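Xcc1710-like domain-containing protein (Bordetella parapertussis 12822, PDB 3CPK) is of unknown function but adopts the compact alpha/beta fold of the Xcc1710-like (DUF498/DUF598) family, built as a single chain around a mixed beta sheet. Local coordinates at residues N12-Y17 with I33-E38; M121-A126 with V142-D147; A42-Q47 with S55-A60; L92-G97 with V116-M121. One frame throughout, in Å; residues are numbered along the deposited sequence.

Interaction 1 (N12-Y17 with I33-E38)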
loop_
_atom_site.group_PDB
_atom_site.type_symbol
_atom_site.label_atom_id
_atom_site.label_comp_id
_atom_site.label_asym_id
_atom_site.label_seq_id
_atom_site.Cartn_x
_atom_site.Cartn_y
_atom_site.Cartn_z
ATOM N N ASN A 12 7.772 2.286 -9.555
ATOM C CA ASN A 12 7.888 2.790 -8.201
ATOM C C ASN A 12 8.482 1.712 -7.298
ATOM O O ASN A 12 7.986 0.579 -7.199
ATOM C CB ASN A 12 6.526 3.250 -7.667
ATOM C CG ASN A 12 6.064 4.555 -8.302
ATOM O OD1 ASN A 12 6.848 5.498 -8.452
ATOM N ND2 ASN A 12 4.784 4.619 -8.665
ATOM N N THR A 13 9.547 2.102 -6.620
ATOM C CA THR A 13 10.283 1.212 -5.766
ATOM C C THR A 13 10.555 1.781 -4.382
ATOM O O THR A 13 11.013 2.924 -4.247
ATOM C CB THR A 13 11.609 0.879 -6.462
ATOM O OG1 THR A 13 11.320 0.301 -7.743
ATOM C CG2 THR A 13 12.441 -0.085 -5.636
ATOM N N VAL A 14 10.257 0.979 -3.361
ATOM C CA VAL A 14 10.509 1.366 -1.986
ATOM C C VAL A 14 12.026 1.283 -1.831
ATOM O O VAL A 14 12.616 0.201 -1.809
ATOM C CB VAL A 14 9.827 0.410 -0.996
ATOM C CG1 VAL A 14 10.439 0.576 0.385
ATOM C CG2 VAL A 14 8.331 0.697 -0.944
ATOM N N THR A 15 12.648 2.448 -1.735
ATOM C CA THR A 15 14.097 2.565 -1.641
ATOM C C THR A 15 14.729 2.249 -0.281
ATOM O O THR A 15 15.765 1.601 -0.204
ATOM C CB THR A 15 14.526 3.981 -2.075
ATOM O OG1 THR A 15 14.279 4.140 -3.475
ATOM C CG2 THR A 15 15.997 4.194 -1.811
ATOM N N ALA A 16 14.111 2.738 0.781
ATOM C CA ALA A 16 14.604 2.511 2.125
ATOM C C ALA A 16 13.407 2.627 3.048
ATOM O O ALA A 16 12.350 3.114 2.652
ATOM C CB ALA A 16 15.663 3.548 2.489
ATOM N N TYR A 17 13.574 2.161 4.274
ATOM C CA TYR A 17 12.511 2.199 5.268
ATOM C C TYR A 17 13.176 2.772 6.495
ATOM O O TYR A 17 14.344 2.493 6.758
ATOM C CB TYR A 17 12.012 0.786 5.582
ATOM C CG TYR A 17 12.338 -0.238 4.515
ATOM C CD1 TYR A 17 13.661 -0.491 4.144
ATOM C CD2 TYR A 17 11.327 -0.932 3.854
ATOM C CE1 TYR A 17 13.969 -1.398 3.139
ATOM C CE2 TYR A 17 11.627 -1.848 2.843
ATOM C CZ TYR A 17 12.949 -2.070 2.491
ATOM O OH TYR A 17 13.261 -2.939 1.475
ATOM N N ILE A 33 0.891 7.079 2.245
ATOM C CA ILE A 33 0.883 7.114 0.792
ATOM C C ILE A 33 0.321 5.816 0.214
ATOM O O ILE A 33 0.119 4.829 0.920
ATOM C CB ILE A 33 2.316 7.327 0.231
ATOM C CG1 ILE A 33 3.247 6.234 0.763
ATOM C CG2 ILE A 33 2.829 8.708 0.631
ATOM C CD1 ILE A 33 4.674 6.332 0.267
ATOM N N ALA A 34 0.057 5.839 -1.083
ATOM C CA ALA A 34 -0.463 4.676 -1.784
ATOM C C ALA A 34 0.089 4.772 -3.195
ATOM O O ALA A 34 0.334 5.869 -3.698
ATOM C CB ALA A 34 -1.988 4.690 -1.794
ATOM N N PHE A 35 0.316 3.631 -3.830
ATOM C CA PHE A 35 0.850 3.650 -5.178
ATOM C C PHE A 35 0.962 2.266 -5.758
ATOM O O PHE A 35 0.960 1.266 -5.044
ATOM C CB PHE A 35 2.228 4.350 -5.208
ATOM C CG PHE A 35 3.280 3.681 -4.359
ATOM C CD1 PHE A 35 4.118 2.710 -4.903
ATOM C CD2 PHE A 35 3.418 4.010 -3.008
ATOM C CE1 PHE A 35 5.080 2.076 -4.129
ATOM C CE2 PHE A 35 4.378 3.383 -2.215
ATOM C CZ PHE A 35 5.214 2.409 -2.775
ATOM N N ALA A 36 1.048 2.241 -7.079
ATOM C CA ALA A 36 1.180 1.026 -7.856
ATOM C C ALA A 36 2.565 1.111 -8.478
ATOM O O ALA A 36 3.277 2.095 -8.279
ATOM C CB ALA A 36 0.115 0.988 -8.934
ATOM N N PRO A 37 2.983 0.075 -9.217
ATOM C CA PRO A 37 4.310 0.114 -9.840
ATOM C C PRO A 37 4.408 1.294 -10.807
ATOM O O PRO A 37 5.423 1.998 -10.871
ATOM C CB PRO A 37 4.386 -1.233 -10.550
ATOM C CG PRO A 37 3.600 -2.110 -9.634
ATOM C CD PRO A 37 2.393 -1.268 -9.327
ATOM N N GLU A 38 3.332 1.494 -11.556
ATOM C CA GLU A 38 3.258 2.582 -12.504
ATOM C C GLU A 38 2.395 3.679 -11.899
ATOM O O GLU A 38 1.558 3.402 -11.045
ATOM C CB GLU A 38 2.658 2.075 -13.811
ATOM C CG GLU A 38 3.474 0.955 -14.442
ATOM C CD GLU A 38 3.023 0.618 -15.848
ATOM O OE1 GLU A 38 2.855 1.562 -16.651
ATOM O OE2 GLU A 38 2.849 -0.585 -16.152
#
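Asn-12 and Pro-37 bring the two backbones together, with CA atoms 4.8 Å apart, where Asn-12 N donates to Pro-37 O at 2.7 Å; the N-H...O angle is 169° and the donor lies in the carbonyl plane, on a lone pair. The Asn-12 side chain adds a second bond one residue earlier. Its ND2 reaches Ala-36 O at 3.0 Å, nearly along the C=O axis and with the oxygen 3° from the amide plane. The same nitrogen also donates to Gly-39 O, so two carbonyls hold the amide in place. A chi1 of -73° sets CG beside the backbone N; main chain and amide then bond to the carbonyls of Pro-37 and Ala-36. Both bonds lie at the exit of strand 33-35 of the mixed sheet, and they join it to the lead-in of strand 14-18, the first strand of the separate three-stranded antiparallel sheet. Apolar contacts then follow the Phe-35 ring. Asn-12 CB approaches it obliquely, 3.7 Å from Phe-35 CD1, whereas Val-14 CG2 meets the ring edge in its plane at Phe-35 CZ, 4.0 Å away. The Val-14 and Phe-35 side chains cross at about a right angle. Tyr-130 of helix 123-135 packs edge-to-face with the Phe-35 ring, and its OH hydrogen-bonds to Asn-12 O.

Interaction 2 (M121-A126 with V142-D147); sequences MDTQAA and VALLPD
A beta-alpha-beta crossover places Thr-123 and Ala-126, in the first turn of helix 123-135, against Leu-144 on strand 140-144, the strand into which that helix leads. The nearest backbone approach is Thr-123 to Leu-144, with CA atoms 5.9 Å apart. Leu-144 CD2 is the shared apolar contact: it lies 3.4 Å from Ala-126 CB, and Thr-123 CG2 comes within 4.0 Å of the same methyl. The Thr-123 and Leu-144 side chains cross obliquely. Two residues earlier on the strand, on the same side, Val-142 CG2 makes a looser contact with Ala-126 CB at 4.4 Å. Thr-123 uses its two branches differently. With OG1 anti to the carbonyl carbon (chi1 -67°), the hydroxyl donates to Leu-145 O, while CG2 serves the Leu-144 contact. The modelled OG1 to Leu-145 O separation of 2.4 Å is very short, so its exact length is doubtful. Asp-122 is the N-cap; its OD2 accepts a weak bond from Ala-125 N at 3.4 Å. A water accepts a weak bond from Gln-124 NE2 and donates to Asp-147 O. Apolar packing is thus combined with a polar tie at Leu-145 O: the hydroxyl probably serves the carbonyl of the buried Leu-145, while the methyl packs on Leu-144.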
loop_
_atom_site.group_PDB
_atom_site.type_symbol
_atom_site.label_atom_id
_atom_site.label_comp_id
_atom_site.label_asym_id
_atom_site.label_seq_id
_atom_site.Cartn_x
_atom_site.Cartn_y
_atom_site.Cartn_z
HETATM N N MSE A 121 -0.343 -5.609 7.260
HETATM C CA MSE A 121 0.835 -6.038 7.997
HETATM C C MSE A 121 1.548 -4.774 8.406
HETATM O O MSE A 121 1.207 -3.697 7.922
HETATM C CB MSE A 121 1.738 -6.904 7.112
HETATM C CG MSE A 121 2.099 -6.272 5.767
HETATM SE SE MSE A 121 3.041 -7.474 4.562
HETATM C CE MSE A 121 1.484 -8.433 3.869
ATOM N N ASP A 122 2.522 -4.884 9.303
ATOM C CA ASP A 122 3.256 -3.703 9.719
ATOM C C ASP A 122 3.841 -3.093 8.453
ATOM O O ASP A 122 4.111 -3.798 7.481
ATOM C CB ASP A 122 4.365 -4.070 10.711
ATOM C CG ASP A 122 5.338 -5.066 10.154
ATOM O OD1 ASP A 122 4.970 -6.256 10.038
ATOM O OD2 ASP A 122 6.470 -4.658 9.818
ATOM N N THR A 123 4.039 -1.783 8.477
ATOM C CA THR A 123 4.552 -1.039 7.340
ATOM C C THR A 123 5.890 -1.440 6.721
ATOM O O THR A 123 5.995 -1.478 5.494
ATOM C CB THR A 123 4.564 0.465 7.667
ATOM O OG1 THR A 123 3.213 0.918 7.790
ATOM C CG2 THR A 123 5.247 1.256 6.571
ATOM N N GLN A 124 6.911 -1.742 7.523
ATOM C CA GLN A 124 8.195 -2.120 6.921
ATOM C C GLN A 124 8.057 -3.406 6.091
ATOM O O GLN A 124 8.758 -3.600 5.099
ATOM C CB GLN A 124 9.291 -2.299 7.980
ATOM C CG GLN A 124 9.336 -1.238 9.095
ATOM C CD GLN A 124 9.546 0.196 8.612
ATOM O OE1 GLN A 124 10.543 0.516 7.963
ATOM N NE2 GLN A 124 8.605 1.070 8.947
ATOM N N ALA A 125 7.141 -4.279 6.493
ATOM C CA ALA A 125 6.909 -5.528 5.771
ATOM C C ALA A 125 6.072 -5.279 4.518
ATOM O O ALA A 125 6.332 -5.858 3.460
ATOM C CB ALA A 125 6.211 -6.537 6.675
ATOM N N ALA A 126 5.069 -4.417 4.637
ATOM C CA ALA A 126 4.226 -4.084 3.492
ATOM C C ALA A 126 5.112 -3.562 2.356
ATOM O O ALA A 126 5.035 -4.030 1.224
ATOM C CB ALA A 126 3.198 -3.031 3.891
ATOM N N VAL A 142 0.035 -0.735 -3.068
ATOM C CA VAL A 142 0.366 -0.727 -1.658
ATOM C C VAL A 142 -0.040 0.595 -1.006
ATOM O O VAL A 142 0.117 1.666 -1.582
ATOM C CB VAL A 142 1.876 -0.976 -1.417
ATOM C CG1 VAL A 142 2.699 0.190 -1.956
ATOM C CG2 VAL A 142 2.138 -1.177 0.074
ATOM N N ALA A 143 -0.588 0.480 0.199
ATOM C CA ALA A 143 -1.017 1.614 1.010
ATOM C C ALA A 143 -0.214 1.476 2.302
ATOM O O ALA A 143 -0.225 0.413 2.922
ATOM C CB ALA A 143 -2.504 1.517 1.296
ATOM N N LEU A 144 0.470 2.547 2.704
ATOM C CA LEU A 144 1.319 2.533 3.896
ATOM C C LEU A 144 1.170 3.713 4.852
ATOM O O LEU A 144 1.211 4.876 4.432
ATOM C CB LEU A 144 2.789 2.496 3.482
ATOM C CG LEU A 144 3.276 1.518 2.415
ATOM C CD1 LEU A 144 4.449 2.156 1.675
ATOM C CD2 LEU A 144 3.671 0.185 3.038
ATOM N N LEU A 145 1.030 3.397 6.138
ATOM C CA LEU A 145 0.953 4.390 7.208
ATOM C C LEU A 145 2.372 4.320 7.769
ATOM O O LEU A 145 2.803 3.274 8.226
ATOM C CB LEU A 145 -0.049 3.950 8.283
ATOM C CG LEU A 145 -1.518 3.764 7.877
ATOM C CD1 LEU A 145 -2.194 2.802 8.847
ATOM C CD2 LEU A 145 -2.240 5.116 7.846
ATOM N N PRO A 146 3.110 5.435 7.759
ATOM C CA PRO A 146 4.486 5.417 8.268
ATOM C C PRO A 146 4.611 5.337 9.781
ATOM O O PRO A 146 3.607 5.260 10.492
ATOM C CB PRO A 146 5.066 6.703 7.702
ATOM C CG PRO A 146 3.889 7.658 7.834
ATOM C CD PRO A 146 2.637 6.818 7.550
ATOM N N ASP A 147 5.851 5.359 10.268
ATOM C CA ASP A 147 6.099 5.281 11.702
ATOM C C ASP A 147 5.344 4.065 12.216
ATOM O O ASP A 147 5.243 3.088 11.443
ATOM C CB ASP A 147 5.603 6.545 12.396
HETATM O O HOH W 1 7.456 1.668 11.154
#

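Interaction 3 (A42-Q47 with S55-A60)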
loop_
_atom_site.group_PDB
_atom_site.type_symbol
_atom_site.label_atom_id
_atom_site.label_comp_id
_atom_site.label_asym_id
_atom_site.label_seq_id
_atom_site.Cartn_x
_atom_site.Cartn_y
_atom_site.Cartn_z
ATOM N N ALA A 42 0.813 8.519 -4.632
ATOM C CA ALA A 42 -0.222 9.397 -4.108
ATOM C C ALA A 42 -0.300 9.437 -2.593
ATOM O O ALA A 42 0.111 8.492 -1.917
ATOM C CB ALA A 42 -1.577 8.990 -4.678
ATOM N N SER A 43 -0.829 10.544 -2.066
ATOM C CA SER A 43 -1.022 10.688 -0.632
ATOM C C SER A 43 -2.323 10.007 -0.301
ATOM O O SER A 43 -3.341 10.081 -0.999
ATOM C CB SER A 43 -1.070 12.169 -0.225
ATOM O OG SER A 43 -2.040 12.875 -0.977
ATOM N N TRP A 44 -2.316 9.353 0.864
ATOM C CA TRP A 44 -3.460 8.609 1.274
ATOM C C TRP A 44 -3.929 9.205 2.596
ATOM O O TRP A 44 -3.203 9.144 3.586
ATOM C CB TRP A 44 -3.012 7.159 1.403
ATOM C CG TRP A 44 -4.080 6.168 1.567
ATOM C CD1 TRP A 44 -5.256 6.104 0.884
ATOM C CD2 TRP A 44 -4.069 5.052 2.461
ATOM N NE1 TRP A 44 -5.988 5.015 1.306
ATOM C CE2 TRP A 44 -5.285 4.359 2.282
ATOM C CE3 TRP A 44 -3.151 4.580 3.417
ATOM C CZ2 TRP A 44 -5.605 3.208 3.002
ATOM C CZ3 TRP A 44 -3.470 3.432 4.135
ATOM C CH2 TRP A 44 -4.692 2.767 3.930
ATOM N N PRO A 45 -5.149 9.791 2.628
ATOM C CA PRO A 45 -5.782 10.432 3.793
ATOM C C PRO A 45 -6.031 9.560 5.020
ATOM O O PRO A 45 -7.179 9.331 5.394
ATOM C CB PRO A 45 -7.100 10.974 3.226
ATOM C CG PRO A 45 -6.890 11.015 1.753
ATOM C CD PRO A 45 -6.096 9.768 1.502
ATOM N N VAL A 46 -4.963 9.093 5.658
ATOM C CA VAL A 46 -5.078 8.231 6.820
ATOM C C VAL A 46 -3.935 8.463 7.704
ATOM O O VAL A 46 -2.860 9.019 7.289
ATOM C CB VAL A 46 -5.160 6.744 6.447
ATOM C CG1 VAL A 46 -5.351 5.875 7.689
ATOM C CG2 VAL A 46 -6.294 6.517 5.481
ATOM N N GLN A 47 -4.216 8.163 8.956
ATOM C CA GLN A 47 -3.304 8.441 10.001
ATOM C C GLN A 47 -3.228 7.434 11.120
ATOM O O GLN A 47 -2.247 7.382 11.876
ATOM C CB GLN A 47 -3.666 9.838 10.486
ATOM C CG GLN A 47 -2.635 10.525 11.326
ATOM C CD GLN A 47 -2.830 12.029 11.391
ATOM O OE1 GLN A 47 -3.800 12.569 10.855
ATOM N NE2 GLN A 47 -1.899 12.716 12.055
ATOM N N SER A 55 -13.846 2.448 2.013
ATOM C CA SER A 55 -13.898 3.559 1.074
ATOM C C SER A 55 -12.482 4.046 0.780
ATOM O O SER A 55 -12.149 4.410 -0.345
ATOM C CB SER A 55 -14.735 4.695 1.664
ATOM O OG SER A 55 -14.905 5.738 0.724
ATOM N N LEU A 56 -11.648 4.045 1.809
ATOM C CA LEU A 56 -10.266 4.468 1.680
ATOM C C LEU A 56 -9.426 3.401 0.989
ATOM O O LEU A 56 -8.555 3.713 0.180
ATOM C CB LEU A 56 -9.696 4.775 3.062
ATOM C CG LEU A 56 -9.918 6.208 3.532
ATOM C CD1 LEU A 56 -9.540 6.339 4.991
ATOM C CD2 LEU A 56 -9.088 7.145 2.667
ATOM N N LEU A 57 -9.695 2.142 1.310
ATOM C CA LEU A 57 -8.968 1.026 0.726
ATOM C C LEU A 57 -9.203 0.936 -0.771
ATOM O O LEU A 57 -8.297 0.600 -1.534
ATOM C CB LEU A 57 -9.402 -0.279 1.394
ATOM C CG LEU A 57 -8.481 -0.942 2.424
ATOM C CD1 LEU A 57 -7.368 0.006 2.891
ATOM C CD2 LEU A 57 -9.342 -1.409 3.588
ATOM N N GLN A 58 -10.426 1.236 -1.188
ATOM C CA GLN A 58 -10.774 1.181 -2.601
ATOM C C GLN A 58 -10.195 2.332 -3.401
ATOM O O GLN A 58 -9.893 2.184 -4.579
ATOM C CB GLN A 58 -12.288 1.126 -2.758
ATOM C CG GLN A 58 -12.848 -0.240 -2.396
ATOM C CD GLN A 58 -14.296 -0.190 -1.969
ATOM O OE1 GLN A 58 -14.662 -0.748 -0.932
ATOM N NE2 GLN A 58 -15.134 0.478 -2.762
ATOM N N GLN A 59 -10.032 3.483 -2.773
ATOM C CA GLN A 59 -9.454 4.607 -3.489
ATOM C C GLN A 59 -7.963 4.338 -3.696
ATOM O O GLN A 59 -7.393 4.708 -4.718
ATOM C CB GLN A 59 -9.700 5.897 -2.704
ATOM C CG GLN A 59 -8.490 6.755 -2.423
ATOM C CD GLN A 59 -8.881 8.045 -1.732
ATOM O OE1 GLN A 59 -9.986 8.158 -1.198
ATOM N NE2 GLN A 59 -7.977 9.021 -1.730
ATOM N N ALA A 60 -7.345 3.669 -2.727
ATOM C CA ALA A 60 -5.927 3.329 -2.804
ATOM C C ALA A 60 -5.705 2.269 -3.886
ATOM O O ALA A 60 -4.780 2.366 -4.701
ATOM C CB ALA A 60 -5.440 2.808 -1.454
#
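Trp-44 and Pro-45 lie alongside helix 54-61, with CA atoms 7.1 Å apart for Trp-44 and Ala-60 and 7.8 Å for Pro-45 and Leu-56, too far for backbone-to-backbone bonding, so side chains reach the helix, one of them ending on a main-chain carbonyl. The motif is an inverse gamma turn centred on Pro-45, closed by the bond from Val-46 N to Trp-44 O; it follows the edge strand 42-43 of the mixed sheet and faces the helix. Trp-44 provides the polar link. Its CG is anti to the backbone N (chi1 -169°), and the indole reaches the helix with its NE1 edge, which donates to Leu-56 O at 3.1 Å with an N-H...O angle of 166°. That oxygen lies near the ring plane, yet the donor stands well above the carbonyl plane. Ala-60 N, the regular helical donor to Leu-56 O, approaches from the opposite face, so the carbonyl is gripped twice. Ala-60 CB sits obliquely to the indole, 3.6 Å from NE1 of Trp-44, and Leu-57 CD1 meets the ring edge 3.7 Å from Trp-44 CZ2. On one face of the ring Val-46 CG2 rests over its centre. Pro-45 and Gln-59 reach toward each other tip to tip on the more exposed side. The valine methyl also joins the helix directly: Val-46 CG2 approaches Leu-56 CD1 to 3.3 Å.

Interaction 4 (L92-G97 with V116-M121); sequences LLVGTG and VGVEAM
Val-94 and Ala-120 stand side by side on one face of the mixed sheet, with Val-94 CB 4.4 Å from Ala-120 CB, where strands 91-95 and 117-121 run parallel as the two strands of a beta-alpha-beta unit. The strand axes diverge by 19° and approach to 4.6 Å. Leu-92 and Val-118 point to the same face, with CB of Leu-92 4.3 Å from CB of Val-118. Leu-111 of the connecting helix 105-112 touches Leu-92, Val-116 and Val-118, so this face carries the crossover helix. Leu-93, Glu-119 and Met-121, a selenomethionine, take the other face, where helix 123-135 covers Leu-93 and Met-121. Leu-93 CD1 reaches back to within 4.5 Å of CB of Glu-119, next to an acidic side chain on the outermost strand. Met-121 touches Ala-126 and Thr-129 of that helix and lies opposite Gly-95, which brings no side chain to that face. Backbone bonds alternate between the strands, among them Leu-92 N to Gly-117 O, Val-94 N to Glu-119 O at 2.7 Å and Met-121 N to Val-94 O. Past the paired residues, Thr-96 turns CG2 to 4.0 Å from Ala-120 CB. Its hydroxyl has its main partner in Arg-99 O, while its backbone N donates to Met-121: Thr-96 N to Met-121 O is 2.9 Å.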
loop_
_atom_site.group_PDB
_atom_site.type_symbol
_atom_site.label_atom_id
_atom_site.label_comp_id
_atom_site.label_asym_id
_atom_site.label_seq_id
_atom_site.Cartn_x
_atom_site.Cartn_y
_atom_site.Cartn_z
ATOM N N LEU A 92 -3.830 -5.942 -2.711
ATOM C CA LEU A 92 -3.708 -4.615 -2.136
ATOM C C LEU A 92 -3.044 -4.834 -0.788
ATOM O O LEU A 92 -3.636 -5.401 0.132
ATOM C CB LEU A 92 -5.051 -3.917 -1.914
ATOM C CG LEU A 92 -4.892 -2.673 -1.009
ATOM C CD1 LEU A 92 -3.808 -1.747 -1.565
ATOM C CD2 LEU A 92 -6.209 -1.929 -0.886
ATOM N N LEU A 93 -1.794 -4.409 -0.697
ATOM C CA LEU A 93 -1.025 -4.522 0.527
ATOM C C LEU A 93 -1.342 -3.305 1.373
ATOM O O LEU A 93 -1.390 -2.186 0.863
ATOM C CB LEU A 93 0.470 -4.531 0.206
ATOM C CG LEU A 93 1.228 -5.828 -0.076
ATOM C CD1 LEU A 93 0.310 -6.893 -0.641
ATOM C CD2 LEU A 93 2.370 -5.515 -1.019
ATOM N N VAL A 94 -1.565 -3.521 2.660
ATOM C CA VAL A 94 -1.847 -2.412 3.550
ATOM C C VAL A 94 -0.887 -2.413 4.745
ATOM O O VAL A 94 -0.873 -3.351 5.555
ATOM C CB VAL A 94 -3.300 -2.456 4.047
ATOM C CG1 VAL A 94 -3.599 -1.215 4.904
ATOM C CG2 VAL A 94 -4.239 -2.523 2.857
ATOM N N GLY A 95 -0.065 -1.365 4.815
ATOM C CA GLY A 95 0.890 -1.211 5.900
ATOM C C GLY A 95 0.229 -0.426 7.009
ATOM O O GLY A 95 0.019 0.774 6.893
ATOM N N THR A 96 -0.110 -1.115 8.087
ATOM C CA THR A 96 -0.790 -0.503 9.217
ATOM C C THR A 96 0.161 0.079 10.244
ATOM O O THR A 96 -0.148 0.148 11.437
ATOM C CB THR A 96 -1.732 -1.526 9.887
ATOM O OG1 THR A 96 -0.984 -2.664 10.353
ATOM C CG2 THR A 96 -2.763 -1.995 8.874
ATOM N N GLY A 97 1.323 0.509 9.773
ATOM C CA GLY A 97 2.287 1.093 10.680
ATOM C C GLY A 97 3.252 0.130 11.343
ATOM O O GLY A 97 3.666 -0.885 10.781
ATOM N N VAL A 116 -10.260 -8.613 -5.565
ATOM C CA VAL A 116 -9.010 -8.036 -5.083
ATOM C C VAL A 116 -8.765 -8.533 -3.674
ATOM O O VAL A 116 -9.612 -8.374 -2.800
ATOM C CB VAL A 116 -9.045 -6.495 -5.025
ATOM C CG1 VAL A 116 -7.704 -5.984 -4.521
ATOM C CG2 VAL A 116 -9.366 -5.914 -6.392
ATOM N N GLY A 117 -7.608 -9.143 -3.458
ATOM C CA GLY A 117 -7.281 -9.649 -2.139
ATOM C C GLY A 117 -6.412 -8.659 -1.395
ATOM O O GLY A 117 -5.480 -8.099 -1.971
ATOM N N VAL A 118 -6.708 -8.436 -0.120
ATOM C CA VAL A 118 -5.931 -7.490 0.665
ATOM C C VAL A 118 -5.189 -8.130 1.827
ATOM O O VAL A 118 -5.641 -9.101 2.421
ATOM C CB VAL A 118 -6.822 -6.312 1.168
ATOM C CG1 VAL A 118 -8.247 -6.522 0.736
ATOM C CG2 VAL A 118 -6.726 -6.162 2.678
ATOM N N GLU A 119 -4.036 -7.563 2.143
ATOM C CA GLU A 119 -3.202 -8.067 3.213
ATOM C C GLU A 119 -2.662 -6.920 4.048
ATOM O O GLU A 119 -1.957 -6.052 3.536
ATOM C CB GLU A 119 -2.040 -8.851 2.616
ATOM C CG GLU A 119 -2.484 -9.877 1.595
ATOM C CD GLU A 119 -1.334 -10.707 1.061
ATOM O OE1 GLU A 119 -0.353 -10.906 1.812
ATOM O OE2 GLU A 119 -1.420 -11.171 -0.096
ATOM N N ALA A 120 -2.996 -6.917 5.334
ATOM C CA ALA A 120 -2.523 -5.879 6.236
ATOM C C ALA A 120 -1.339 -6.442 7.000
ATOM O O ALA A 120 -1.313 -7.617 7.320
ATOM C CB ALA A 120 -3.621 -5.483 7.189
HETATM N N MSE A 121 -0.343 -5.609 7.260
HETATM C CA MSE A 121 0.835 -6.038 7.997
HETATM C C MSE A 121 1.548 -4.774 8.406
HETATM O O MSE A 121 1.207 -3.697 7.922
HETATM C CB MSE A 121 1.738 -6.904 7.112
HETATM C CG MSE A 121 2.099 -6.272 5.767
HETATM SE SE MSE A 121 3.041 -7.474 4.562
HETATM C CE MSE A 121 1.484 -8.433 3.869
#

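Along the chain the contacts close in the order 1, 3, 4, 2, and all four reach the five-stranded mixed sheet. Interactions 2 and 4 have centres about 8 Å apart and share Met-121, where strand 117-121 passes into helix 123-135; strand 140-144 of interaction 2 and strand 91-95 of interaction 4 are neighbours in the sheet. Interaction 1, about 11 Å from interaction 2 centre to centre, ties in the small antiparallel sheet. Interaction 3, about 12 to 14 Å from the others, packs helix 54-61 against the loop after edge strand 42-43, with Leu-57 reaching strand 91-95. Interactions 1 and 4 do not touch (nearest atoms about 7 Å apart); interactions 2 and 3 each touch both, bridging them within one domain.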